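Local coordinates for protein Baccell_00875 (Bacteroides cellulosilyticus DSM 14838, PDB 5NO8) that acts as a polysaccharide lyase that probably cleaves between L-rhamnose and glucuronic acid, removing the rhamnose caps of complex arabinogalactan proteins, at residues L43-D48 against F184-G189; M52-K57 against S161-H166; T146-N151 against G216-D221. One frame throughout, in Å; residues are numbered along the deposited sequence. Where two conformers were deposited one is given.

How the interactions relate
The three contacts follow one another through the same beta-rich part of the chain, with interaction 2 in the middle: its centre lies about 10 Å from that of interaction 1 and about 9 Å from that of interaction 3, while the outer two are about 17 Å apart. Strand residue L43 of interaction 1 probably bonds through its O to W54 N of interaction 2 (2.9 Å). Two probable hydrogen bonds join interaction 2 to interaction 3, V56 N to P147 O (2.8 Å) and R162 NE to N151 OD1 (2.7 Å). Interactions 1 and 3 meet more lightly, where L188 approaches F148. Interactions 1 and 2 both reach the same eight-stranded antiparallel sheet.

Interaction 1 of 3, residues L43-D48 against F184-G189; sequences LTLKGD and FTPHLG
L45 lays CD1 mainly against P186, also near H187 O, and CD2 against L188. Its CG stands anti to the carbonyl carbon (chi1 -62°), so the side chain reaches across to the 184-189 segment and slides past the proline ring in the opposite direction, CD1 lying 3.7 Å from P186 CG. The other branch, CD2, meets L188 CD1 at 3.7 Å, where the two leucines cross obliquely. P186, which follows a cis peptide bond, is also crossed by D48, whose CG lies 4.1 Å from P186 CD. No direct hydrogen bond spans the segments; instead a water donates to D48 OD1 at 2.7 Å and to T185 O at 2.8 Å. The carboxylate is held further by R50 N at OD1, and by M52 N and a salt bridge to R180 at OD2, which probably favours its charged form. D48 is brought into place by a type II turn from L45, closed by D48 N bonding L45 O at 3.1 Å, with G47 at the position whose positive phi calls for glycine. L45 also touches A241 of strand 232-242, so strand 40-45 of the small hairpin packs through this leucine against the eight-stranded antiparallel sheet that contains L188.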
loop_
_atom_site.group_PDB
_atom_site.type_symbol
_atom_site.label_atom_id
_atom_site.label_comp_id
_atom_site.label_asym_id
_atom_site.label_seq_id
_atom_site.Cartn_x
_atom_site.Cartn_y
_atom_site.Cartn_z
ATOM N N LEU A 43 -18.242 -17.880 1.015
ATOM C CA LEU A 43 -18.242 -17.506 2.419
ATOM C C LEU A 43 -19.032 -16.218 2.487
ATOM O O LEU A 43 -18.651 -15.225 1.872
ATOM C CB LEU A 43 -16.804 -17.298 2.905
ATOM C CG LEU A 43 -16.417 -17.661 4.339
ATOM C CD1 LEU A 43 -14.902 -17.574 4.477
ATOM C CD2 LEU A 43 -17.088 -16.735 5.332
ATOM N N THR A 44 -20.160 -16.260 3.192
ATOM C CA THR A 44 -21.064 -15.121 3.282
ATOM C C THR A 44 -21.453 -14.878 4.723
ATOM O O THR A 44 -21.215 -15.717 5.596
ATOM C CB THR A 44 -22.356 -15.343 2.466
ATOM O OG1 THR A 44 -23.152 -14.157 2.511
ATOM C CG2 THR A 44 -23.166 -16.460 3.053
ATOM N N LEU A 45 -22.038 -13.714 4.980
ATOM C CA LEU A 45 -22.467 -13.360 6.327
ATOM C C LEU A 45 -23.988 -13.206 6.303
ATOM O O LEU A 45 -24.533 -12.404 5.522
ATOM C CB LEU A 45 -21.786 -12.089 6.787
ATOM C CG LEU A 45 -20.254 -12.182 6.888
ATOM C CD1 LEU A 45 -19.670 -10.831 7.211
ATOM C CD2 LEU A 45 -19.853 -13.192 7.955
ATOM N N LYS A 46 -24.652 -14.005 7.125
ATOM C CA LYS A 46 -26.119 -13.996 7.164
ATOM C C LYS A 46 -26.593 -12.642 7.664
ATOM O O LYS A 46 -26.149 -12.173 8.711
ATOM C CB LYS A 46 -26.636 -15.088 8.077
ATOM C CG LYS A 46 -28.129 -15.330 7.933
ATOM C CD LYS A 46 -28.669 -15.942 9.205
ATOM C CE LYS A 46 -30.167 -16.154 9.121
ATOM N NZ LYS A 46 -30.567 -17.025 10.266
ATOM N N GLY A 47 -27.468 -12.003 6.895
ATOM C CA GLY A 47 -27.971 -10.679 7.262
ATOM C C GLY A 47 -27.252 -9.527 6.600
ATOM O O GLY A 47 -27.630 -8.376 6.796
ATOM N N ASP A 48 -26.205 -9.818 5.822
ATOM C CA ASP A 48 -25.624 -8.832 4.938
ATOM C C ASP A 48 -26.609 -8.638 3.796
ATOM O O ASP A 48 -26.763 -9.543 2.967
ATOM C CB ASP A 48 -24.283 -9.332 4.384
ATOM C CG ASP A 48 -23.619 -8.340 3.446
ATOM O OD1 ASP A 48 -24.138 -7.212 3.277
ATOM O OD2 ASP A 48 -22.580 -8.715 2.841
ATOM N N PHE A 184 -19.212 -0.317 4.294
ATOM C CA PHE A 184 -20.491 -0.735 4.864
ATOM C C PHE A 184 -20.276 -2.037 5.641
ATOM O O PHE A 184 -19.649 -2.955 5.133
ATOM C CB PHE A 184 -21.542 -0.985 3.784
ATOM C CG PHE A 184 -21.709 0.149 2.817
ATOM C CD1 PHE A 184 -22.278 1.345 3.228
ATOM C CD2 PHE A 184 -21.295 0.017 1.486
ATOM C CE1 PHE A 184 -22.434 2.401 2.332
ATOM C CE2 PHE A 184 -21.447 1.067 0.592
ATOM C CZ PHE A 184 -22.017 2.257 1.013
ATOM N N THR A 185 -20.815 -2.087 6.848
ATOM C CA THR A 185 -20.795 -3.279 7.685
ATOM C C THR A 185 -21.796 -4.298 7.123
ATOM O O THR A 185 -22.691 -3.917 6.366
ATOM C CB THR A 185 -21.181 -2.936 9.127
ATOM O OG1 THR A 185 -22.476 -2.327 9.150
ATOM C CG2 THR A 185 -20.178 -1.958 9.748
ATOM N N PRO A 186 -21.639 -5.590 7.426
ATOM C CA PRO A 186 -20.520 -6.142 8.189
ATOM C C PRO A 186 -19.222 -6.277 7.397
ATOM O O PRO A 186 -19.215 -6.371 6.170
ATOM C CB PRO A 186 -21.016 -7.539 8.542
ATOM C CG PRO A 186 -21.857 -7.913 7.371
ATOM C CD PRO A 186 -22.558 -6.648 6.974
ATOM N N HIS A 187 -18.135 -6.301 8.155
ATOM C CA HIS A 187 -16.827 -6.654 7.656
ATOM C C HIS A 187 -16.460 -8.048 8.170
ATOM O O HIS A 187 -17.211 -8.657 8.924
ATOM C CB HIS A 187 -15.852 -5.618 8.146
ATOM C CG HIS A 187 -16.231 -4.232 7.748
ATOM N ND1 HIS A 187 -16.226 -3.812 6.442
ATOM C CD2 HIS A 187 -16.634 -3.166 8.490
ATOM C CE1 HIS A 187 -16.603 -2.541 6.391
ATOM N NE2 HIS A 187 -16.868 -2.130 7.620
ATOM N N LEU A 188 -15.302 -8.541 7.751
ATOM C CA LEU A 188 -14.867 -9.867 8.122
ATOM C C LEU A 188 -13.473 -9.838 8.739
ATOM O O LEU A 188 -12.615 -9.096 8.293
ATOM C CB LEU A 188 -14.840 -10.741 6.883
ATOM C CG LEU A 188 -14.825 -12.256 7.066
ATOM C CD1 LEU A 188 -16.205 -12.744 7.432
ATOM C CD2 LEU A 188 -14.380 -12.955 5.794
ATOM N N GLY A 189 -13.275 -10.714 9.707
ATOM C CA GLY A 189 -12.001 -10.892 10.365
ATOM C C GLY A 189 -11.592 -12.346 10.377
ATOM O O GLY A 189 -12.447 -13.244 10.371
HETATM O O HOH W 1 -23.873 -4.584 3.887
#

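Interaction 2 of 3, residues M52-K57 against S161-H166; sequences MNWVVK and SRAHTH
M52 is fully extended, with CG anti to the backbone N (chi1 170°) and the chain straight to its tip, whereas W54 has CG anti to the carbonyl carbon (chi1 -69°); together these torsions bring the methionine methyl over the indole. M52 CE sits 3.5 Å above one face of the W54 ring, offset toward the rim. On the way the thioether runs along the backbone of the second segment, with SD 3.6 Å from S161 C and CE 3.5 Å from R162 C. A163 completes the apolar group: its CB lies 3.6 Å from W54 CZ3, approaching obliquely, and 3.8 Å from M52 CE, so that one small methyl touches both larger side chains.

The polar part lies beside this cluster. A water accepts from N53 N and donates to S161 O at 2.9 Å, linking the segments where no direct hydrogen bond crosses. The same S161 O also accepts from R162 NH1 at 2.9 Å, the donor standing well above the carbonyl plane, so two bonds grip this oxygen; the one from NH1 folds the guanidinium back toward the S161 carbonyl, while NE bonds N151 OD1. N53 OD1 accepts from V55 N and also from L43 N. The first of these forms an Asx turn, which shapes the loop that packs against the start of strand 163-168, an edge strand of the eight-stranded antiparallel sheet.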
loop_
_atom_site.group_PDB
_atom_site.type_symbol
_atom_site.label_atom_id
_atom_site.label_comp_id
_atom_site.label_asym_id
_atom_site.label_seq_id
_atom_site.Cartn_x
_atom_site.Cartn_y
_atom_site.Cartn_z
ATOM N N MET A 52 -22.590 -10.234 0.010
ATOM C CA MET A 52 -21.241 -10.325 -0.531
ATOM C C MET A 52 -20.640 -11.725 -0.310
ATOM O O MET A 52 -20.832 -12.338 0.738
ATOM C CB MET A 52 -20.378 -9.282 0.179
ATOM C CG MET A 52 -18.916 -9.413 -0.107
ATOM S SD MET A 52 -18.103 -7.968 0.520
ATOM C CE MET A 52 -16.458 -8.555 0.195
ATOM N N ASN A 53 -19.908 -12.193 -1.309
ATOM C CA ASN A 53 -19.054 -13.383 -1.194
ATOM C C ASN A 53 -17.649 -12.900 -0.863
ATOM O O ASN A 53 -17.077 -12.122 -1.610
ATOM C CB ASN A 53 -19.029 -14.150 -2.508
ATOM C CG ASN A 53 -18.318 -15.499 -2.393
ATOM O OD1 ASN A 53 -17.837 -15.892 -1.324
ATOM N ND2 ASN A 53 -18.287 -16.226 -3.495
ATOM N N TRP A 54 -17.137 -13.324 0.277
ATOM C CA TRP A 54 -15.848 -12.834 0.770
ATOM C C TRP A 54 -14.665 -13.520 0.114
ATOM O O TRP A 54 -13.515 -13.062 0.287
ATOM C CB TRP A 54 -15.791 -12.941 2.287
ATOM C CG TRP A 54 -16.727 -11.966 2.908
ATOM C CD1 TRP A 54 -18.080 -12.135 3.153
ATOM C CD2 TRP A 54 -16.428 -10.628 3.288
ATOM N NE1 TRP A 54 -18.605 -10.996 3.691
ATOM C CE2 TRP A 54 -17.617 -10.055 3.791
ATOM C CE3 TRP A 54 -15.254 -9.864 3.297
ATOM C CZ2 TRP A 54 -17.662 -8.742 4.268
ATOM C CZ3 TRP A 54 -15.300 -8.579 3.783
ATOM C CH2 TRP A 54 -16.501 -8.024 4.258
ATOM N N VAL A 55 -14.921 -14.570 -0.657
ATOM C CA VAL A 55 -13.873 -15.204 -1.473
ATOM C C VAL A 55 -14.093 -15.053 -2.974
ATOM O O VAL A 55 -15.225 -14.871 -3.460
ATOM C CB VAL A 55 -13.638 -16.699 -1.111
ATOM C CG1 VAL A 55 -13.231 -16.854 0.338
ATOM C CG2 VAL A 55 -14.833 -17.586 -1.393
ATOM N N VAL A 56 -12.987 -15.118 -3.701
ATOM C CA VAL A 56 -12.992 -15.175 -5.149
ATOM C C VAL A 56 -13.615 -16.516 -5.523
ATOM O O VAL A 56 -13.320 -17.513 -4.878
ATOM C CB VAL A 56 -11.555 -15.089 -5.721
ATOM C CG1 VAL A 56 -11.565 -15.116 -7.251
ATOM C CG2 VAL A 56 -10.866 -13.812 -5.239
ATOM N N LYS A 57 -14.440 -16.547 -6.565
ATOM C CA LYS A 57 -14.959 -17.836 -7.050
ATOM C C LYS A 57 -13.846 -18.642 -7.679
ATOM O O LYS A 57 -13.017 -18.108 -8.411
ATOM C CB LYS A 57 -16.115 -17.636 -8.022
ATOM C CG LYS A 57 -17.379 -17.192 -7.295
ATOM C CD LYS A 57 -18.585 -17.181 -8.215
ATOM C CE LYS A 57 -18.456 -16.077 -9.240
ATOM N NZ LYS A 57 -19.734 -15.838 -9.956
ATOM N N SER A 161 -19.284 -5.007 -2.694
ATOM C CA SER A 161 -19.078 -6.462 -2.822
ATOM C C SER A 161 -17.636 -6.961 -2.908
ATOM O O SER A 161 -17.431 -8.115 -3.285
ATOM C CB SER A 161 -19.800 -6.944 -4.095
ATOM O OG SER A 161 -21.149 -6.503 -4.076
ATOM N N ARG A 162 -16.662 -6.107 -2.598
ATOM C CA ARG A 162 -15.246 -6.506 -2.539
ATOM C C ARG A 162 -14.647 -5.980 -1.254
ATOM O O ARG A 162 -15.230 -5.125 -0.590
ATOM C CB ARG A 162 -14.450 -6.008 -3.744
ATOM C CG ARG A 162 -14.944 -6.499 -5.103
ATOM C CD ARG A 162 -14.749 -8.006 -5.236
ATOM N NE ARG A 162 -15.095 -8.496 -6.560
ATOM C CZ ARG A 162 -16.341 -8.757 -6.972
ATOM N NH1 ARG A 162 -17.378 -8.582 -6.171
ATOM N NH2 ARG A 162 -16.545 -9.184 -8.212
ATOM N N ALA A 163 -13.481 -6.499 -0.898
ATOM C CA ALA A 163 -12.873 -6.146 0.396
ATOM C C ALA A 163 -11.401 -5.780 0.258
ATOM O O ALA A 163 -10.656 -6.455 -0.443
ATOM C CB ALA A 163 -13.026 -7.296 1.367
ATOM N N HIS A 164 -11.008 -4.720 0.963
ATOM C CA HIS A 164 -9.590 -4.428 1.205
ATOM C C HIS A 164 -9.110 -5.398 2.289
ATOM O O HIS A 164 -9.598 -5.370 3.426
ATOM C CB HIS A 164 -9.421 -2.992 1.665
ATOM C CG HIS A 164 -9.815 -1.985 0.633
ATOM N ND1 HIS A 164 -9.332 -2.023 -0.654
ATOM C CD2 HIS A 164 -10.611 -0.890 0.711
ATOM C CE1 HIS A 164 -9.814 -0.990 -1.326
ATOM N NE2 HIS A 164 -10.603 -0.297 -0.526
ATOM N N THR A 165 -8.167 -6.258 1.928
ATOM C CA THR A 165 -7.743 -7.333 2.805
ATOM C C THR A 165 -6.446 -6.947 3.520
ATOM O O THR A 165 -5.404 -6.872 2.902
ATOM C CB THR A 165 -7.616 -8.603 1.953
ATOM O OG1 THR A 165 -8.884 -8.817 1.292
ATOM C CG2 THR A 165 -7.342 -9.771 2.791
ATOM N N HIS A 166 -6.536 -6.680 4.806
ATOM C CA HIS A 166 -5.398 -6.195 5.590
ATOM C C HIS A 166 -4.799 -7.397 6.281
ATOM O O HIS A 166 -5.350 -7.893 7.271
ATOM C CB HIS A 166 -5.878 -5.146 6.559
ATOM C CG HIS A 166 -6.444 -3.952 5.857
ATOM N ND1 HIS A 166 -5.693 -3.194 4.982
ATOM C CD2 HIS A 166 -7.708 -3.445 5.818
ATOM C CE1 HIS A 166 -6.468 -2.253 4.455
ATOM N NE2 HIS A 166 -7.686 -2.368 4.961
HETATM O O HOH W 2 -19.096 -10.429 -3.662
#

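Interaction 3 of 3, residues T146-N151 against G216-D221; sequences TPFNDN and GIIALD
The F148 ring meets W72 edge-to-face and is approached obliquely by I218 CD1, which lies 4.3 Å from F148 CB. N151 ND2 donates to N149 OD1 (3.0 Å) in the N149 carbonyl plane and near its own amide plane, although the two amides are mutually twisted. T146 N donates to I218 O at 2.9 Å in an almost straight bond (166°). T146 holds OG1 in the crowded position between N and C (chi1 59°), pressing it 3.4 Å from L220 CG and 3.5 Å from I218 CG2; this hydroxyl is buried and has no polar partner in the model. An alanine in place of L220 would remove the branch packed at a right angle across T146 and would probably loosen the threonine side chain's packing. Beyond T146, inverse gamma turns centred on P147 and N149 bend the chain, and water takes over the bridging: one donates to F148 O and to G216 O and accepts from I218 N, while a second joins D150 O to G216 O. Strand 217-221 extends its antiparallel pairing with strand 137-145 by a bond to T146, has strand 199-203 along its other edge, and packs I218 and L220 against I167 of strand 163-168.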
loop_
_atom_site.group_PDB
_atom_site.type_symbol
_atom_site.label_atom_id
_atom_site.label_comp_id
_atom_site.label_asym_id
_atom_site.label_seq_id
_atom_site.Cartn_x
_atom_site.Cartn_y
_atom_site.Cartn_z
ATOM N N THR A 146 -6.236 -18.636 0.960
ATOM C CA THR A 146 -7.301 -17.846 1.580
ATOM C C THR A 146 -7.663 -16.779 0.546
ATOM O O THR A 146 -7.209 -15.624 0.639
ATOM C CB THR A 146 -6.881 -17.228 2.931
ATOM O OG1 THR A 146 -5.741 -16.387 2.729
ATOM C CG2 THR A 146 -6.586 -18.302 3.974
ATOM N N PRO A 147 -8.438 -17.167 -0.478
ATOM C CA PRO A 147 -8.642 -16.296 -1.646
ATOM C C PRO A 147 -9.667 -15.204 -1.378
ATOM O O PRO A 147 -10.727 -15.188 -1.979
ATOM C CB PRO A 147 -9.077 -17.267 -2.738
ATOM C CG PRO A 147 -9.747 -18.367 -1.991
ATOM C CD PRO A 147 -8.992 -18.509 -0.701
ATOM N N PHE A 148 -9.311 -14.284 -0.487
ATOM C CA PHE A 148 -10.163 -13.119 -0.159
ATOM C C PHE A 148 -10.456 -12.339 -1.442
ATOM O O PHE A 148 -9.584 -12.206 -2.328
ATOM C CB PHE A 148 -9.500 -12.196 0.869
ATOM C CG PHE A 148 -9.390 -12.775 2.246
ATOM C CD1 PHE A 148 -10.456 -12.707 3.133
ATOM C CD2 PHE A 148 -8.197 -13.357 2.671
ATOM C CE1 PHE A 148 -10.357 -13.234 4.422
ATOM C CE2 PHE A 148 -8.095 -13.898 3.942
ATOM C CZ PHE A 148 -9.170 -13.840 4.812
ATOM N N ASN A 149 -11.682 -11.806 -1.523
ATOM C CA ASN A 149 -12.216 -11.194 -2.752
ATOM C C ASN A 149 -11.761 -9.740 -2.874
ATOM O O ASN A 149 -12.554 -8.809 -2.715
ATOM C CB ASN A 149 -13.755 -11.340 -2.742
ATOM C CG ASN A 149 -14.377 -11.273 -4.121
ATOM O OD1 ASN A 149 -13.698 -11.286 -5.133
ATOM N ND2 ASN A 149 -15.717 -11.213 -4.150
ATOM N N ASP A 150 -10.458 -9.571 -3.084
ATOM C CA ASP A 150 -9.789 -8.275 -3.098
ATOM C C ASP A 150 -9.376 -8.028 -4.540
ATOM O O ASP A 150 -8.322 -8.484 -5.026
ATOM C CB ASP A 150 -8.579 -8.269 -2.153
ATOM C CG ASP A 150 -7.978 -6.874 -1.956
ATOM O OD1 ASP A 150 -8.105 -5.994 -2.862
ATOM O OD2 ASP A 150 -7.380 -6.641 -0.867
ATOM N N ASN A 151 -10.251 -7.340 -5.260
ATOM C CA ASN A 151 -10.019 -7.031 -6.660
ATOM C C ASN A 151 -10.952 -5.881 -7.078
ATOM O O ASN A 151 -11.813 -5.480 -6.303
ATOM C CB ASN A 151 -10.190 -8.286 -7.531
ATOM C CG ASN A 151 -11.455 -9.039 -7.211
ATOM O OD1 ASN A 151 -12.535 -8.568 -7.547
ATOM N ND2 ASN A 151 -11.329 -10.210 -6.532
ATOM N N GLY A 216 -4.946 -10.685 -6.882
ATOM C CA GLY A 216 -4.556 -12.053 -7.056
ATOM C C GLY A 216 -5.095 -12.933 -5.937
ATOM O O GLY A 216 -6.064 -12.588 -5.255
ATOM N N ILE A 217 -4.491 -14.103 -5.808
ATOM C CA ILE A 217 -4.919 -15.131 -4.867
ATOM C C ILE A 217 -3.940 -15.177 -3.707
ATOM O O ILE A 217 -2.795 -15.483 -3.911
ATOM C CB ILE A 217 -4.985 -16.518 -5.516
ATOM C CG1 ILE A 217 -5.955 -16.524 -6.714
ATOM C CG2 ILE A 217 -5.379 -17.593 -4.496
ATOM C CD1 ILE A 217 -7.371 -16.118 -6.409
ATOM N N ILE A 218 -4.433 -14.913 -2.513
ATOM C CA ILE A 218 -3.603 -14.880 -1.288
ATOM C C ILE A 218 -3.432 -16.296 -0.731
ATOM O O ILE A 218 -4.400 -17.047 -0.652
ATOM C CB ILE A 218 -4.253 -13.969 -0.232
ATOM C CG1 ILE A 218 -4.260 -12.507 -0.737
ATOM C CG2 ILE A 218 -3.564 -14.101 1.123
ATOM C CD1 ILE A 218 -5.352 -11.650 -0.162
ATOM N N ALA A 219 -2.199 -16.649 -0.351
ATOM C CA ALA A 219 -1.896 -17.857 0.401
ATOM C C ALA A 219 -1.188 -17.461 1.701
ATOM O O ALA A 219 -0.223 -16.711 1.669
ATOM C CB ALA A 219 -1.014 -18.805 -0.397
ATOM N N LEU A 220 -1.699 -17.915 2.829
ATOM C CA LEU A 220 -1.069 -17.618 4.120
ATOM C C LEU A 220 -0.005 -18.687 4.424
ATOM O O LEU A 220 -0.315 -19.891 4.435
ATOM C CB LEU A 220 -2.127 -17.540 5.217
ATOM C CG LEU A 220 -3.197 -16.456 5.013
ATOM C CD1 LEU A 220 -4.091 -16.387 6.222
ATOM C CD2 LEU A 220 -2.644 -15.057 4.720
ATOM N N ASP A 221 1.223 -18.242 4.701
ATOM C CA ASP A 221 2.340 -19.133 4.968
ATOM C C ASP A 221 2.470 -19.497 6.433
ATOM O O ASP A 221 2.540 -18.626 7.290
ATOM C CB ASP A 221 3.659 -18.507 4.518
ATOM C CG ASP A 221 3.706 -18.226 3.036
ATOM O OD1 ASP A 221 3.364 -19.133 2.240
ATOM O OD2 ASP A 221 4.095 -17.110 2.654
HETATM O O HOH W 3 -7.095 -13.535 -2.824
HETATM O O HOH W 4 -8.553 -11.083 -5.653
#